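Local structure of cobalamin (Vitamin B12) biosynthesis CbiX protein (Marinobacter aquaeolei, 3LYH) at residues 61-66 and 93-98; 49-54 and 87-92; 5-10 and 35-40; 67-72 and 97-102. The protein is a putative lyase of the CbiX family that probably binds a metal ion and may act in cobalamin (vitamin B12) biosynthesis. All blocks are in the same frame, centred on the assembly; numbering follows the deposited sequence. Where two conformers were deposited one is given.

Interaction 1 of 4, residues 61-66 and 93-98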
loop_
_atom_site.group_PDB
_atom_site.type_symbol
_atom_site.label_atom_id
_atom_site.label_comp_id
_atom_site.label_asym_id
_atom_site.label_seq_id
_atom_site.Cartn_x
_atom_site.Cartn_y
_atom_site.Cartn_z
ATOM N N GLY B 61 23.619 -1.624 -20.317
ATOM C CA GLY B 61 24.751 -1.012 -19.596
ATOM C C GLY B 61 24.563 -0.526 -18.162
ATOM O O GLY B 61 25.486 0.070 -17.588
ATOM N N VAL B 62 23.384 -0.757 -17.571
ATOM C CA VAL B 62 23.132 -0.333 -16.202
ATOM C C VAL B 62 23.678 -1.381 -15.255
ATOM O O VAL B 62 23.428 -2.578 -15.416
ATOM C CB VAL B 62 21.624 -0.116 -15.901
ATOM C CG1 VAL B 62 21.433 0.291 -14.453
ATOM C CG2 VAL B 62 21.048 0.935 -16.846
ATOM N N GLU B 63 24.451 -0.914 -14.287
ATOM C CA GLU B 63 25.087 -1.779 -13.324
ATOM C C GLU B 63 24.630 -1.539 -11.875
ATOM O O GLU B 63 24.941 -2.387 -11.047
ATOM C CB GLU B 63 26.614 -1.634 -13.419
ATOM C CG GLU B 63 27.154 -1.792 -14.846
ATOM C CD GLU B 63 26.941 -3.188 -15.452
ATOM O OE1 GLU B 63 26.782 -4.176 -14.704
ATOM O OE2 GLU B 63 26.965 -3.299 -16.702
ATOM N N GLN B 64 23.954 -0.405 -11.602
ATOM C CA GLN B 64 23.590 0.031 -10.237
ATOM C C GLN B 64 22.064 0.122 -10.184
ATOM O O GLN B 64 21.430 0.733 -11.062
ATOM C CB GLN B 64 24.177 1.406 -9.900
ATOM C CG GLN B 64 25.720 1.464 -9.863
ATOM C CD GLN B 64 26.322 0.790 -8.653
ATOM O OE1 GLN B 64 25.676 0.664 -7.605
ATOM N NE2 GLN B 64 27.584 0.356 -8.786
ATOM N N PHE B 65 21.485 -0.525 -9.171
ATOM C CA PHE B 65 20.044 -0.632 -9.013
ATOM C C PHE B 65 19.656 -0.274 -7.597
ATOM O O PHE B 65 20.447 -0.470 -6.679
ATOM C CB PHE B 65 19.577 -2.078 -9.288
ATOM C CG PHE B 65 19.851 -2.542 -10.686
ATOM C CD1 PHE B 65 21.134 -2.964 -11.048
ATOM C CD2 PHE B 65 18.832 -2.653 -11.626
ATOM C CE1 PHE B 65 21.404 -3.385 -12.369
ATOM C CE2 PHE B 65 19.070 -3.080 -12.918
ATOM C CZ PHE B 65 20.366 -3.468 -13.302
ATOM N N THR B 66 18.433 0.212 -7.438
ATOM C CA THR B 66 17.788 0.340 -6.131
ATOM C C THR B 66 16.387 -0.241 -6.286
ATOM O O THR B 66 15.644 0.174 -7.163
ATOM C CB THR B 66 17.734 1.782 -5.613
ATOM O OG1 THR B 66 19.091 2.255 -5.460
ATOM C CG2 THR B 66 16.982 1.894 -4.272
ATOM N N HIS B 93 24.217 -11.657 -12.360
ATOM C CA HIS B 93 24.381 -10.586 -13.347
ATOM C C HIS B 93 25.585 -9.670 -13.117
ATOM O O HIS B 93 25.829 -8.810 -13.949
ATOM C CB HIS B 93 23.076 -9.778 -13.462
ATOM C CG HIS B 93 21.906 -10.601 -13.904
ATOM N ND1 HIS B 93 21.798 -11.118 -15.178
ATOM C CD2 HIS B 93 20.799 -11.013 -13.238
ATOM C CE1 HIS B 93 20.673 -11.802 -15.280
ATOM N NE2 HIS B 93 20.048 -11.755 -14.118
ATOM N N GLY B 94 26.345 -9.845 -12.036
ATOM C CA GLY B 94 27.455 -8.934 -11.710
ATOM C C GLY B 94 27.050 -7.456 -11.574
ATOM O O GLY B 94 27.659 -6.550 -12.164
ATOM N N VAL B 95 26.012 -7.219 -10.786
ATOM C CA VAL B 95 25.509 -5.876 -10.503
ATOM C C VAL B 95 25.426 -5.649 -8.996
ATOM O O VAL B 95 25.587 -6.599 -8.223
ATOM C CB VAL B 95 24.121 -5.659 -11.150
ATOM C CG1 VAL B 95 24.253 -5.739 -12.715
ATOM C CG2 VAL B 95 23.112 -6.674 -10.655
ATOM N N THR B 96 25.217 -4.384 -8.640
ATOM C CA THR B 96 25.032 -3.890 -7.269
ATOM C C THR B 96 23.576 -3.405 -7.134
ATOM O O THR B 96 23.120 -2.564 -7.920
ATOM C CB THR B 96 25.999 -2.763 -6.936
ATOM O OG1 THR B 96 27.336 -3.233 -7.150
ATOM C CG2 THR B 96 25.874 -2.318 -5.457
ATOM N N ILE B 97 22.859 -3.965 -6.164
ATOM C CA ILE B 97 21.445 -3.660 -5.937
ATOM C C ILE B 97 21.232 -3.310 -4.473
ATOM O O ILE B 97 21.415 -4.171 -3.612
ATOM C CB ILE B 97 20.524 -4.847 -6.319
ATOM C CG1 ILE B 97 20.855 -5.388 -7.699
ATOM C CG2 ILE B 97 18.997 -4.512 -6.137
ATOM C CD1 ILE B 97 20.194 -6.764 -8.010
ATOM N N ARG B 98 20.863 -2.051 -4.215
ATOM C CA ARG B 98 20.471 -1.607 -2.897
ATOM C C ARG B 98 18.997 -1.933 -2.695
ATOM O O ARG B 98 18.206 -1.766 -3.600
ATOM C CB ARG B 98 20.681 -0.114 -2.746
ATOM C CG ARG B 98 20.313 0.399 -1.386
ATOM C CD ARG B 98 20.830 1.826 -1.125
ATOM N NE ARG B 98 20.040 2.874 -1.767
ATOM C CZ ARG B 98 18.895 3.385 -1.284
ATOM N NH1 ARG B 98 18.356 2.941 -0.137
ATOM N NH2 ARG B 98 18.286 4.355 -1.954
#
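Three backbone hydrogen bonds join 61-66 to 93-98. Thr-96 N reaches Glu-63 O at 3.1 Å almost straight (174° at the hydrogen) and nearly along the C=O axis; Phe-65 N gives to Thr-96 O at 2.9 Å, and Arg-98 N meets Phe-65 O at 3.0 Å from above the carbonyl plane. Phe-65 thus lends both N-H and carbonyl to one strand, as in parallel pairing, with Gln-64, Phe-65 and Thr-66 set against Thr-96, Ile-97 and Arg-98. On the face carrying Phe-65 and Ile-97, the Phe-65 ring, its CG beside the backbone N, brings CE1 to 3.7 Å from Val-95 CG1, while Phe-65 CB lies 3.9 Å from Ile-97 CG1. Here strand 96-99, outermost in the parallel sheet of this chain, is laid against 64-69, and Ala-57 of helix 50-59 packs on Phe-65. On the face of Thr-66 and Arg-98 these two side chains run side by side, Thr-66 CG2 over one guanidinium face, 3.6 Å from Arg-98 NH2. The bend of Arg-98 at chi3 (78°) turns that group over the threonine. Arg-98 NH2 makes a salt bridge to Glu-120 and a hydrogen bond to Ser-124, both of the second subunit; an alanine here, with no guanidinium, would probably loosen the subunit interface and leave Thr-66 CG2 less covered. Thr-66 OG1 is positioned in turn by His-6 NE2 and by Ser-124 of the second subunit.

Interaction 2 of 4, residues 49-54 and 87-92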
loop_
_atom_site.group_PDB
_atom_site.type_symbol
_atom_site.label_atom_id
_atom_site.label_comp_id
_atom_site.label_asym_id
_atom_site.label_seq_id
_atom_site.Cartn_x
_atom_site.Cartn_y
_atom_site.Cartn_z
ATOM N N SER B 49 9.609 -10.206 -14.199
ATOM C CA SER B 49 10.258 -10.599 -12.974
ATOM C C SER B 49 11.410 -9.638 -12.715
ATOM O O SER B 49 11.796 -8.854 -13.598
ATOM C CB SER B 49 10.846 -12.013 -13.105
ATOM O OG SER B 49 11.846 -12.034 -14.113
ATOM N N LEU B 50 11.967 -9.726 -11.519
ATOM C CA LEU B 50 13.199 -8.970 -11.181
ATOM C C LEU B 50 14.385 -9.344 -12.088
ATOM O O LEU B 50 15.161 -8.482 -12.511
ATOM C CB LEU B 50 13.525 -9.166 -9.698
ATOM C CG LEU B 50 14.349 -8.181 -8.893
ATOM C CD1 LEU B 50 13.686 -6.828 -8.860
ATOM C CD2 LEU B 50 14.459 -8.715 -7.479
ATOM N N ASP B 51 14.522 -10.642 -12.395
ATOM C CA ASP B 51 15.583 -11.061 -13.278
ATOM C C ASP B 51 15.440 -10.412 -14.652
ATOM O O ASP B 51 16.436 -9.966 -15.201
ATOM C CB ASP B 51 15.669 -12.591 -13.410
ATOM C CG ASP B 51 17.075 -13.050 -13.704
ATOM O OD1 ASP B 51 17.429 -13.179 -14.888
ATOM O OD2 ASP B 51 17.831 -13.253 -12.741
ATOM N N THR B 52 14.204 -10.336 -15.180
ATOM C CA THR B 52 13.957 -9.750 -16.493
ATOM C C THR B 52 14.295 -8.281 -16.550
ATOM O O THR B 52 14.903 -7.829 -17.510
ATOM C CB THR B 52 12.492 -9.981 -16.949
ATOM O OG1 THR B 52 12.312 -11.369 -17.208
ATOM C CG2 THR B 52 12.168 -9.176 -18.202
ATOM N N ILE B 53 13.928 -7.538 -15.509
ATOM C CA ILE B 53 14.275 -6.128 -15.451
ATOM C C ILE B 53 15.788 -5.925 -15.299
ATOM O O ILE B 53 16.385 -5.026 -15.925
ATOM C CB ILE B 53 13.481 -5.405 -14.343
ATOM C CG1 ILE B 53 11.979 -5.463 -14.617
ATOM C CG2 ILE B 53 13.937 -3.918 -14.206
ATOM C CD1 ILE B 53 11.539 -4.883 -15.972
ATOM N N VAL B 54 16.418 -6.733 -14.452
ATOM C CA VAL B 54 17.863 -6.583 -14.252
ATOM C C VAL B 54 18.596 -6.956 -15.534
ATOM O O VAL B 54 19.470 -6.225 -15.976
ATOM C CB VAL B 54 18.385 -7.380 -13.026
ATOM C CG1 VAL B 54 19.899 -7.389 -13.037
ATOM C CG2 VAL B 54 17.827 -6.803 -11.712
ATOM N N GLU B 87 20.812 -11.035 -3.583
ATOM C CA GLU B 87 22.128 -11.653 -3.589
ATOM C C GLU B 87 22.327 -12.532 -4.821
ATOM O O GLU B 87 23.371 -12.476 -5.439
ATOM C CB GLU B 87 22.394 -12.436 -2.295
ATOM C CG GLU B 87 23.768 -13.140 -2.201
ATOM C CD GLU B 87 24.990 -12.151 -2.136
ATOM O OE1 GLU B 87 24.956 -11.092 -1.414
ATOM O OE2 GLU B 87 25.997 -12.476 -2.818
ATOM N N ARG B 88 21.314 -13.308 -5.196
ATOM C CA ARG B 88 21.403 -14.203 -6.357
ATOM C C ARG B 88 21.524 -13.398 -7.657
ATOM O O ARG B 88 22.320 -13.738 -8.536
ATOM C CB ARG B 88 20.172 -15.108 -6.432
ATOM C CG ARG B 88 20.407 -16.411 -7.169
ATOM C CD ARG B 88 19.137 -16.938 -7.823
ATOM N NE ARG B 88 18.866 -16.176 -9.043
ATOM C CZ ARG B 88 17.873 -15.302 -9.239
ATOM N NH1 ARG B 88 16.945 -15.036 -8.309
ATOM N NH2 ARG B 88 17.806 -14.681 -10.412
ATOM N N LEU B 89 20.728 -12.339 -7.773
ATOM C CA LEU B 89 20.740 -11.513 -9.001
ATOM C C LEU B 89 22.060 -10.787 -9.173
ATOM O O LEU B 89 22.557 -10.644 -10.305
ATOM C CB LEU B 89 19.624 -10.478 -8.975
ATOM C CG LEU B 89 18.185 -10.987 -9.009
ATOM C CD1 LEU B 89 17.235 -9.955 -8.465
ATOM C CD2 LEU B 89 17.852 -11.348 -10.431
ATOM N N GLU B 90 22.586 -10.272 -8.070
ATOM C CA GLU B 90 23.879 -9.609 -8.050
ATOM C C GLU B 90 24.984 -10.533 -8.515
ATOM O O GLU B 90 25.850 -10.110 -9.252
ATOM C CB GLU B 90 24.229 -9.082 -6.660
ATOM C CG GLU B 90 23.385 -7.889 -6.182
ATOM C CD GLU B 90 23.829 -7.373 -4.844
ATOM O OE1 GLU B 90 24.042 -8.193 -3.924
ATOM O OE2 GLU B 90 23.979 -6.154 -4.688
ATOM N N ALA B 91 24.967 -11.786 -8.072
ATOM C CA ALA B 91 25.990 -12.769 -8.512
ATOM C C ALA B 91 25.785 -13.235 -9.950
ATOM O O ALA B 91 26.719 -13.289 -10.731
ATOM C CB ALA B 91 26.007 -13.955 -7.563
ATOM N N GLU B 92 24.553 -13.578 -10.294
ATOM C CA GLU B 92 24.195 -14.016 -11.641
ATOM C C GLU B 92 24.457 -12.931 -12.694
ATOM O O GLU B 92 24.894 -13.249 -13.790
ATOM C CB GLU B 92 22.734 -14.478 -11.655
ATOM C CG GLU B 92 22.195 -15.007 -12.964
ATOM C CD GLU B 92 20.713 -15.413 -12.870
ATOM O OE1 GLU B 92 20.206 -15.642 -11.738
ATOM O OE2 GLU B 92 20.057 -15.507 -13.936
#
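Two helices on one side of the parallel sheet, 50-59 and 78-93, meet here; the axes of the short segments 50-54 and 87-92 pass 10.8 Å apart, with 35° between their directions. The polar half is a salt-bridge network of Asp-51, Arg-88 and Glu-92. Asp-51 OD2 comes to the edge of the Arg-88 guanidinium, 2.7 Å from NH2, with carboxylate and guanidinium planes 30° apart. One turn further along its own helix, Glu-92 OE1 takes two bonds from the same group, from Arg-88 NE at 3.1 Å and from Arg-88 NH2 at 2.9 Å, a side-on grip on a single oxygen that fixes the guanidinium's rotation. Arg-88 NH2 therefore stands between two carboxylates. Asp-51 OD2 and Glu-92 OE2 lie 3.4 Å apart, two acceptors whose repulsion the arginine is likely to offset. His-93 NE2 is a further partner of Asp-51 OD2. In this layered alpha/beta fold, the inner half of the interface is mainly apolar: Leu-89 points at helix 50-59, its CD1 against the Leu-50 side chain and its CD2 against the Asp-51 carboxylate, 3.0 Å from OD2. Behind them, Leu-50 rests on Ile-9 and Leu-11 of strand 6-12. Ser-49 N-caps helix 50-59, its OG accepting from Thr-52 N at 3.1 Å.

Interaction 3 of 4, residues 5-10 and 35-40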
loop_
_atom_site.group_PDB
_atom_site.type_symbol
_atom_site.label_atom_id
_atom_site.label_comp_id
_atom_site.label_asym_id
_atom_site.label_seq_id
_atom_site.Cartn_x
_atom_site.Cartn_y
_atom_site.Cartn_z
ATOM N N PRO B 5 24.246 5.582 -14.705
ATOM C CA PRO B 5 22.779 5.728 -14.567
ATOM C C PRO B 5 22.255 4.667 -13.599
ATOM O O PRO B 5 22.732 3.526 -13.621
ATOM C CB PRO B 5 22.248 5.429 -15.971
ATOM C CG PRO B 5 23.220 4.462 -16.526
ATOM C CD PRO B 5 24.585 4.808 -15.919
ATOM N N HIS B 6 21.285 5.054 -12.776
ATOM C CA HIS B 6 20.833 4.243 -11.661
ATOM C C HIS B 6 19.401 3.789 -11.907
ATOM O O HIS B 6 18.462 4.610 -12.059
ATOM C CB HIS B 6 20.920 5.051 -10.389
ATOM C CG HIS B 6 20.888 4.219 -9.158
ATOM N ND1 HIS B 6 22.038 3.836 -8.499
ATOM C CD2 HIS B 6 19.855 3.668 -8.480
ATOM C CE1 HIS B 6 21.706 3.091 -7.458
ATOM N NE2 HIS B 6 20.389 2.993 -7.417
ATOM N N GLN B 7 19.228 2.475 -11.971
ATOM C CA GLN B 7 17.913 1.906 -12.302
ATOM C C GLN B 7 17.116 1.774 -11.040
ATOM O O GLN B 7 17.598 1.199 -10.081
ATOM C CB GLN B 7 18.068 0.519 -12.924
ATOM C CG GLN B 7 16.740 -0.206 -13.229
ATOM C CD GLN B 7 15.981 0.320 -14.460
ATOM O OE1 GLN B 7 14.727 0.373 -14.465
ATOM N NE2 GLN B 7 16.716 0.658 -15.507
ATOM N N ILE B 8 15.896 2.291 -11.042
ATOM C CA ILE B 8 14.938 2.036 -9.980
ATOM C C ILE B 8 14.044 0.874 -10.421
ATOM O O ILE B 8 13.526 0.848 -11.528
ATOM C CB ILE B 8 14.057 3.270 -9.721
ATOM C CG1 ILE B 8 14.874 4.399 -9.082
ATOM C CG2 ILE B 8 12.824 2.911 -8.862
ATOM C CD1 ILE B 8 15.133 4.167 -7.553
ATOM N N ILE B 9 13.886 -0.096 -9.531
ATOM C CA ILE B 9 12.938 -1.187 -9.689
ATOM C C ILE B 9 11.902 -1.044 -8.590
ATOM O O ILE B 9 12.240 -1.161 -7.396
ATOM C CB ILE B 9 13.607 -2.575 -9.616
ATOM C CG1 ILE B 9 14.671 -2.657 -10.685
ATOM C CG2 ILE B 9 12.560 -3.684 -9.879
ATOM C CD1 ILE B 9 15.505 -3.957 -10.698
ATOM N N LEU B 10 10.659 -0.800 -8.986
ATOM C CA LEU B 10 9.510 -0.785 -8.060
ATOM C C LEU B 10 9.054 -2.203 -7.942
ATOM O O LEU B 10 8.650 -2.784 -8.944
ATOM C CB LEU B 10 8.378 0.113 -8.527
ATOM C CG LEU B 10 8.729 1.570 -8.765
ATOM C CD1 LEU B 10 7.542 2.417 -9.243
ATOM C CD2 LEU B 10 9.385 2.192 -7.586
ATOM N N ILE B 35 10.487 9.585 -14.672
ATOM C CA ILE B 35 11.931 9.557 -14.501
ATOM C C ILE B 35 12.520 8.477 -15.350
ATOM O O ILE B 35 11.847 7.533 -15.810
ATOM C CB ILE B 35 12.410 9.496 -13.019
ATOM C CG1 ILE B 35 12.095 8.149 -12.386
ATOM C CG2 ILE B 35 11.793 10.635 -12.219
ATOM C CD1 ILE B 35 12.899 7.860 -11.115
ATOM N N GLU B 36 13.767 8.701 -15.693
ATOM C CA GLU B 36 14.479 7.744 -16.503
ATOM C C GLU B 36 14.864 6.503 -15.717
ATOM O O GLU B 36 15.065 6.545 -14.492
ATOM C CB GLU B 36 15.705 8.385 -17.137
ATOM C CG GLU B 36 15.401 9.567 -18.059
ATOM C CD GLU B 36 14.483 9.189 -19.205
ATOM O OE1 GLU B 36 14.711 8.128 -19.835
ATOM O OE2 GLU B 36 13.527 9.923 -19.487
ATOM N N ASN B 37 14.917 5.367 -16.411
ATOM C CA ASN B 37 15.470 4.124 -15.832
ATOM C C ASN B 37 14.712 3.688 -14.582
ATOM O O ASN B 37 15.307 3.462 -13.505
ATOM C CB ASN B 37 16.951 4.261 -15.539
ATOM C CG ASN B 37 17.726 4.772 -16.750
ATOM O OD1 ASN B 37 17.594 4.213 -17.838
ATOM N ND2 ASN B 37 18.495 5.867 -16.576
ATOM N N ALA B 38 13.387 3.636 -14.714
ATOM C CA ALA B 38 12.524 3.153 -13.640
ATOM C C ALA B 38 11.510 2.158 -14.217
ATOM O O ALA B 38 10.991 2.371 -15.290
ATOM C CB ALA B 38 11.857 4.361 -12.867
ATOM N N ALA B 39 11.297 1.042 -13.500
ATOM C CA ALA B 39 10.419 -0.028 -14.003
ATOM C C ALA B 39 9.761 -0.749 -12.840
ATOM O O ALA B 39 10.341 -0.800 -11.731
ATOM C CB ALA B 39 11.217 -1.005 -14.834
ATOM N N ILE B 40 8.576 -1.269 -13.079
ATOM C CA ILE B 40 7.951 -2.166 -12.084
ATOM C C ILE B 40 8.402 -3.597 -12.370
ATOM O O ILE B 40 8.631 -3.966 -13.536
ATOM C CB ILE B 40 6.389 -2.118 -12.088
ATOM C CG1 ILE B 40 5.831 -2.858 -10.888
ATOM C CG2 ILE B 40 5.784 -2.628 -13.452
ATOM C CD1 ILE B 40 4.383 -2.601 -10.591
HETATM O O HOH W 1 18.773 6.870 -13.758
HETATM O O HOH W 2 16.147 6.164 -12.002
#
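The tight part of this contact is the ladder formed by Ile-8, Ile-9 and Leu-10 against Ala-38, Ala-39 and Ile-40. Ile-8 N bonds to Asn-37 O at 2.8 Å, Ala-39 N to Ile-8 O at 3.0 Å, and Leu-10 N to Ala-39 O at 2.8 Å; all three donors lie in the plane of the carbonyl they meet. Between these bonds, CA-H groups lean on the same oxygens, as Ala-38 CA does on Ile-8 O at 3.3 Å. Ala-38 CB lies 4.0 Å from Ile-8 CB. Ile-40 brings CG1, anti to its backbone N, to 3.4 Å from Leu-10 O. The two strands are the parallel arms of a right-handed beta-alpha-beta crossover whose connection is helix 18-34; its Thr-31 touches both Leu-10 and Ala-38. Leu-121 of the second subunit packs on Ile-8 and Ile-35. At the start of the ladder the pairing loosens and water takes over. Asn-37, in a left-handed backbone conformation (phi 59°), turns its amide toward Pro-5, and one water bridges Asn-37 ND2, at 3.0 Å, to His-6 O. A second water lies within bonding distance of His-6 O and Glu-36 O.

Interaction 4 of 4, residues 67-72 and 97-102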
loop_
_atom_site.group_PDB
_atom_site.type_symbol
_atom_site.label_atom_id
_atom_site.label_comp_id
_atom_site.label_asym_id
_atom_site.label_seq_id
_atom_site.Cartn_x
_atom_site.Cartn_y
_atom_site.Cartn_z
ATOM N N VAL B 67 16.108 -1.244 -5.466
ATOM C CA VAL B 67 14.766 -1.848 -5.321
ATOM C C VAL B 67 13.997 -1.098 -4.279
ATOM O O VAL B 67 14.439 -1.001 -3.117
ATOM C CB VAL B 67 14.873 -3.337 -4.964
ATOM C CG1 VAL B 67 13.502 -3.944 -4.693
ATOM C CG2 VAL B 67 15.564 -4.126 -6.117
ATOM N N VAL B 68 12.866 -0.542 -4.706
ATOM C CA VAL B 68 11.914 0.189 -3.826
ATOM C C VAL B 68 10.666 -0.727 -3.692
ATOM O O VAL B 68 9.871 -0.839 -4.647
ATOM C CB VAL B 68 11.484 1.543 -4.399
ATOM C CG1 VAL B 68 10.512 2.257 -3.449
ATOM C CG2 VAL B 68 12.695 2.451 -4.668
ATOM N N PRO B 69 10.512 -1.386 -2.510
ATOM C CA PRO B 69 9.337 -2.259 -2.344
ATOM C C PRO B 69 8.019 -1.505 -2.305
ATOM O O PRO B 69 7.836 -0.603 -1.493
ATOM C CB PRO B 69 9.619 -3.005 -1.046
ATOM C CG PRO B 69 11.059 -2.867 -0.803
ATOM C CD PRO B 69 11.395 -1.497 -1.353
ATOM N N LEU B 70 7.083 -1.872 -3.173
ATOM C CA LEU B 70 5.740 -1.283 -3.228
ATOM C C LEU B 70 4.832 -2.026 -2.239
ATOM O O LEU B 70 3.905 -2.786 -2.600
ATOM C CB LEU B 70 5.132 -1.310 -4.626
ATOM C CG LEU B 70 5.798 -0.452 -5.671
ATOM C CD1 LEU B 70 5.011 -0.504 -6.986
ATOM C CD2 LEU B 70 6.044 1.002 -5.193
ATOM N N PHE B 71 5.200 -1.877 -0.990
ATOM C CA PHE B 71 4.576 -2.558 0.174
ATOM C C PHE B 71 4.346 -1.512 1.247
ATOM O O PHE B 71 5.236 -0.691 1.568
ATOM C CB PHE B 71 5.476 -3.657 0.756
ATOM C CG PHE B 71 5.601 -4.854 -0.108
ATOM C CD1 PHE B 71 6.446 -4.875 -1.184
ATOM C CD2 PHE B 71 4.843 -5.996 0.164
ATOM C CE1 PHE B 71 6.569 -5.984 -1.990
ATOM C CE2 PHE B 71 4.948 -7.107 -0.639
ATOM C CZ PHE B 71 5.823 -7.097 -1.731
ATOM N N LEU B 72 3.156 -1.556 1.856
ATOM C CA LEU B 72 2.897 -0.702 3.017
ATOM C C LEU B 72 3.602 -1.174 4.268
ATOM O O LEU B 72 3.936 -0.355 5.130
ATOM C CB LEU B 72 1.389 -0.609 3.250
ATOM C CG LEU B 72 0.580 0.047 2.132
ATOM C CD1 LEU B 72 -0.907 -0.059 2.441
ATOM C CD2 LEU B 72 0.947 1.517 2.009
ATOM N N ILE B 97 22.859 -3.965 -6.164
ATOM C CA ILE B 97 21.445 -3.660 -5.937
ATOM C C ILE B 97 21.232 -3.310 -4.473
ATOM O O ILE B 97 21.415 -4.171 -3.612
ATOM C CB ILE B 97 20.524 -4.847 -6.319
ATOM C CG1 ILE B 97 20.855 -5.388 -7.699
ATOM C CG2 ILE B 97 18.997 -4.512 -6.137
ATOM C CD1 ILE B 97 20.194 -6.764 -8.010
ATOM N N ARG B 98 20.863 -2.051 -4.215
ATOM C CA ARG B 98 20.471 -1.607 -2.897
ATOM C C ARG B 98 18.997 -1.933 -2.695
ATOM O O ARG B 98 18.206 -1.766 -3.600
ATOM C CB ARG B 98 20.681 -0.114 -2.746
ATOM C CG ARG B 98 20.313 0.399 -1.386
ATOM C CD ARG B 98 20.830 1.826 -1.125
ATOM N NE ARG B 98 20.040 2.874 -1.767
ATOM C CZ ARG B 98 18.895 3.385 -1.284
ATOM N NH1 ARG B 98 18.356 2.941 -0.137
ATOM N NH2 ARG B 98 18.286 4.355 -1.954
ATOM N N LEU B 99 18.651 -2.372 -1.496
ATOM C CA LEU B 99 17.269 -2.626 -1.112
ATOM C C LEU B 99 16.814 -1.463 -0.232
ATOM O O LEU B 99 17.294 -1.294 0.892
ATOM C CB LEU B 99 17.191 -3.977 -0.384
ATOM C CG LEU B 99 15.842 -4.332 0.245
ATOM C CD1 LEU B 99 14.778 -4.285 -0.856
ATOM C CD2 LEU B 99 15.876 -5.648 0.963
ATOM N N ALA B 100 15.951 -0.600 -0.772
ATOM C CA ALA B 100 15.366 0.492 -0.014
ATOM C C ALA B 100 14.305 -0.017 0.955
ATOM O O ALA B 100 13.805 -1.142 0.798
ATOM C CB ALA B 100 14.774 1.520 -0.982
ATOM N N GLU B 101 13.956 0.805 1.959
ATOM C CA GLU B 101 12.827 0.514 2.846
ATOM C C GLU B 101 11.523 0.442 2.017
ATOM O O GLU B 101 11.409 1.118 0.998
ATOM C CB GLU B 101 12.727 1.566 3.992
ATOM C CG GLU B 101 12.225 2.965 3.568
ATOM C CD GLU B 101 12.238 4.050 4.673
ATOM O OE1 GLU B 101 12.658 3.710 5.814
ATOM O OE2 GLU B 101 11.838 5.234 4.362
ATOM N N PRO B 102 10.518 -0.333 2.466
ATOM C CA PRO B 102 9.209 -0.358 1.817
ATOM C C PRO B 102 8.571 1.052 1.858
ATOM O O PRO B 102 8.841 1.816 2.816
ATOM C CB PRO B 102 8.401 -1.324 2.665
ATOM C CG PRO B 102 9.124 -1.530 3.844
ATOM C CD PRO B 102 10.512 -1.177 3.676
#
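Hydrogen bonding between 67-72 and 97-102 is confined to Val-67, which uses both of its backbone polar atoms. Its N gives to Arg-98 O at 2.9 Å, and Val-67 O accepts from Ala-100 N at 2.8 Å; each donor arrives nearly along the C=O axis. Beyond this pair the chains stay close through weaker contacts, such as Pro-102 CA against Pro-69 O at 3.6 Å. The apolar contacts fall into two groups. On the side facing helix 78-93, Val-67 spreads its methyls, CG2 packed tightly on Ile-97 CG2 at 3.5 Å and CG1 against Leu-99 CD1. That leucine methyl also meets Pro-69 CG at 4.0 Å, the two side chains crossing at about a right angle. Further on, the two prolines come together at their CB atoms, Pro-69 CB and Pro-102 CB being 4.3 Å apart, and Pro-102 CB reaches 3.4 Å from Phe-71 O. Pro-69 has no N-H, and its CD lies 3.2 Å from Ala-100 O; an alanine here lacks CG and CD, and would probably pack less well against Leu-99 and Ala-100. Leu-70 then centres an inverse gamma turn, after which the Phe-71 ring stacks edge-to-face with His-13. The arrangement is that of neighbouring parallel strands in an alpha/beta sheet passing from paired backbone into loops at their C-terminal ends.

Interactions 1 and 4 are successive lengths of one strand pair, sharing Ile-97 and Arg-98, with centres about 14 Å apart. Interaction 3 extends the same sheet on the other side of strand 64-69: Thr-66 N meets Gln-7 O at 2.9 Å, and Val-68 N meets Ile-9 O at 2.8 Å. Interaction 2 lies in the helical layer over the sheet, where Leu-50 CD1 is 3.5 Å from Ile-9 CG2. It is tied to interaction 1, about 9 Å away between centres, by a probable hydrogen bond between Glu-90 OE2 and Ile-97 N at 2.9 Å. Interactions 1, 3 and 4 touch the second subunit, whereas interaction 2 does not.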